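Local coordinates for protein ethanolamine kinase Pv091845 (Plasmodium vivax, PDB 2QG7) that probably phosphorylates ethanolamine, the first step in making phosphatidylethanolamine by the route that starts from ethanolamine, at residues L188-I193 against N375-L380. Sequence-based numbering, arbitrary orientation.
Sequences LSREDI and NCDWDL
R190 reaches across to the loop 375-380 and meets D377 with its guanidinium end. Its CB already points toward that loop. With chi1 at 62°, CG sits between the backbone N and the carbonyl carbon, and from there the chain runs extended to NE, which carries the charged group away from its own helix. The first atom of the chain to touch across the contact is R190 NE, 3.8 Å from L380 CD1; on its own side it faces E191 OE1, a long salt bridge in the guanidinium plane. R190 CZ lies against the same leucine methyl, L380 CD1, at 3.6 Å, and this methyl stands over the centre of one guanidinium face. R190 NH1 donates to D377 OD2 at 2.8 Å, the oxygen being met on its anti side, while R190 NH2 gives the same D377 OD2 a weak bond at 3.1 Å. Both donors go to D377 OD2, and the planes of guanidinium and carboxylate are 68° apart, so the pairing is neither two-oxygen nor coplanar. N375 CB approaches NH1 of R190 obliquely at 3.8 Å, and A372 O accepts a further weak bond from NH1. S189 and D192 form a capping box before helix 190-194, D192 N donating to S189 OG and S189 N to D192 OD1; D377 centres an inverse gamma turn. K194 NZ adds a second cross-link, to L380 O. The arrangement is a surface salt-bridge network of R190, E191 and D377, tying a capped helix start to the loop between helices 360-369 and 384-395 in a kinase-like choline/ethanolamine kinase fold.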
loop_
_atom_site.group_PDB
_atom_site.type_symbol
_atom_site.label_atom_id
_atom_site.label_comp_id
_atom_site.label_asym_id
_atom_site.label_seq_id
_atom_site.Cartn_x
_atom_site.Cartn_y
_atom_site.Cartn_z
ATOM N N LEU D 188 -13.814 -9.438 16.067
ATOM C CA LEU D 188 -12.582 -10.187 16.003
ATOM C C LEU D 188 -11.514 -9.413 15.224
ATOM O O LEU D 188 -11.840 -8.543 14.411
ATOM C CB LEU D 188 -12.838 -11.560 15.348
ATOM C CG LEU D 188 -13.618 -12.691 16.031
ATOM C CD1 LEU D 188 -13.265 -13.960 15.284
ATOM C CD2 LEU D 188 -13.201 -12.820 17.459
ATOM N N SER D 189 -10.244 -9.747 15.476
ATOM C CA SER D 189 -9.127 -9.147 14.759
ATOM C C SER D 189 -8.713 -10.099 13.674
ATOM O O SER D 189 -9.164 -11.234 13.668
ATOM C CB SER D 189 -7.952 -8.868 15.708
ATOM O OG SER D 189 -7.506 -10.048 16.357
ATOM N N ARG D 190 -7.885 -9.658 12.740
ATOM C CA ARG D 190 -7.468 -10.534 11.674
ATOM C C ARG D 190 -6.570 -11.632 12.220
ATOM O O ARG D 190 -6.420 -12.668 11.593
ATOM C CB ARG D 190 -6.800 -9.755 10.528
ATOM C CG ARG D 190 -5.561 -9.054 10.965
ATOM C CD ARG D 190 -4.774 -8.451 9.859
ATOM N NE ARG D 190 -3.435 -8.122 10.335
ATOM C CZ ARG D 190 -2.513 -7.464 9.626
ATOM N NH1 ARG D 190 -2.803 -7.049 8.381
ATOM N NH2 ARG D 190 -1.306 -7.231 10.171
ATOM N N GLU D 191 -5.977 -11.421 13.389
ATOM C CA GLU D 191 -5.224 -12.495 13.987
ATOM C C GLU D 191 -6.154 -13.481 14.660
ATOM O O GLU D 191 -5.783 -14.654 14.781
ATOM C CB GLU D 191 -4.081 -12.033 14.938
ATOM C CG GLU D 191 -4.256 -10.658 15.590
ATOM C CD GLU D 191 -3.974 -9.470 14.620
ATOM O OE1 GLU D 191 -2.895 -9.476 13.970
ATOM O OE2 GLU D 191 -4.813 -8.532 14.520
ATOM N N ASP D 192 -7.353 -13.037 15.083
ATOM C CA ASP D 192 -8.333 -13.968 15.626
ATOM C C ASP D 192 -8.877 -14.916 14.570
ATOM O O ASP D 192 -8.970 -16.112 14.824
ATOM C CB ASP D 192 -9.490 -13.250 16.307
ATOM C CG ASP D 192 -9.066 -12.543 17.580
ATOM O OD1 ASP D 192 -9.701 -11.525 17.929
ATOM O OD2 ASP D 192 -8.098 -12.975 18.242
ATOM N N ILE D 193 -9.262 -14.385 13.408
ATOM C CA ILE D 193 -9.813 -15.205 12.339
ATOM C C ILE D 193 -8.852 -16.251 11.784
ATOM O O ILE D 193 -9.276 -17.249 11.208
ATOM C CB ILE D 193 -10.490 -14.360 11.196
ATOM C CG1 ILE D 193 -9.456 -13.607 10.307
ATOM C CG2 ILE D 193 -11.615 -13.480 11.806
ATOM C CD1 ILE D 193 -10.103 -12.891 9.147
ATOM N N ASN D 375 -4.754 -3.794 5.628
ATOM C CA ASN D 375 -3.367 -3.491 5.348
ATOM C C ASN D 375 -2.798 -4.361 4.246
ATOM O O ASN D 375 -1.705 -4.112 3.749
ATOM C CB ASN D 375 -2.535 -3.629 6.641
ATOM C CG ASN D 375 -1.173 -2.965 6.527
ATOM O OD1 ASN D 375 -0.107 -3.635 6.555
ATOM N ND2 ASN D 375 -1.186 -1.646 6.334
ATOM N N CYS D 376 -3.530 -5.398 3.884
ATOM C CA CYS D 376 -3.197 -6.301 2.768
ATOM C C CYS D 376 -1.852 -7.019 2.909
ATOM O O CYS D 376 -1.076 -7.161 1.970
ATOM C CB CYS D 376 -3.338 -5.556 1.456
ATOM S SG CYS D 376 -4.953 -4.915 1.093
ATOM N N ASP D 377 -1.561 -7.478 4.120
ATOM C CA ASP D 377 -0.376 -8.296 4.350
ATOM C C ASP D 377 -0.599 -9.718 3.832
ATOM O O ASP D 377 -1.016 -10.566 4.581
ATOM C CB ASP D 377 -0.030 -8.300 5.822
ATOM C CG ASP D 377 0.331 -6.909 6.334
ATOM O OD1 ASP D 377 1.220 -6.269 5.707
ATOM O OD2 ASP D 377 -0.249 -6.444 7.352
ATOM N N TRP D 378 -0.331 -9.955 2.547
ATOM C CA TRP D 378 -0.783 -11.160 1.844
ATOM C C TRP D 378 -0.164 -12.460 2.320
ATOM O O TRP D 378 -0.684 -13.543 2.044
ATOM C CB TRP D 378 -0.592 -11.030 0.351
ATOM C CG TRP D 378 -1.371 -9.926 -0.281
ATOM C CD1 TRP D 378 -0.892 -8.992 -1.148
ATOM C CD2 TRP D 378 -2.779 -9.643 -0.124
ATOM N NE1 TRP D 378 -1.909 -8.145 -1.553
ATOM C CE2 TRP D 378 -3.069 -8.512 -0.927
ATOM C CE3 TRP D 378 -3.816 -10.229 0.616
ATOM C CZ2 TRP D 378 -4.343 -7.960 -1.006
ATOM C CZ3 TRP D 378 -5.059 -9.678 0.539
ATOM C CH2 TRP D 378 -5.320 -8.551 -0.261
ATOM N N ASP D 379 0.930 -12.351 3.058
ATOM C CA ASP D 379 1.594 -13.520 3.634
ATOM C C ASP D 379 0.813 -14.115 4.834
ATOM O O ASP D 379 1.136 -15.198 5.339
ATOM C CB ASP D 379 3.039 -13.159 4.030
ATOM C CG ASP D 379 3.114 -11.937 4.973
ATOM O OD1 ASP D 379 2.447 -10.873 4.709
ATOM O OD2 ASP D 379 3.871 -12.027 5.973
ATOM N N LEU D 380 -0.213 -13.398 5.284
ATOM C CA LEU D 380 -1.059 -13.855 6.364
ATOM C C LEU D 380 -2.226 -14.715 5.854
ATOM O O LEU D 380 -2.921 -15.325 6.635
ATOM C CB LEU D 380 -1.564 -12.654 7.177
ATOM C CG LEU D 380 -0.525 -11.793 7.931
ATOM C CD1 LEU D 380 -1.160 -10.602 8.579
ATOM C CD2 LEU D 380 0.160 -12.612 9.004
#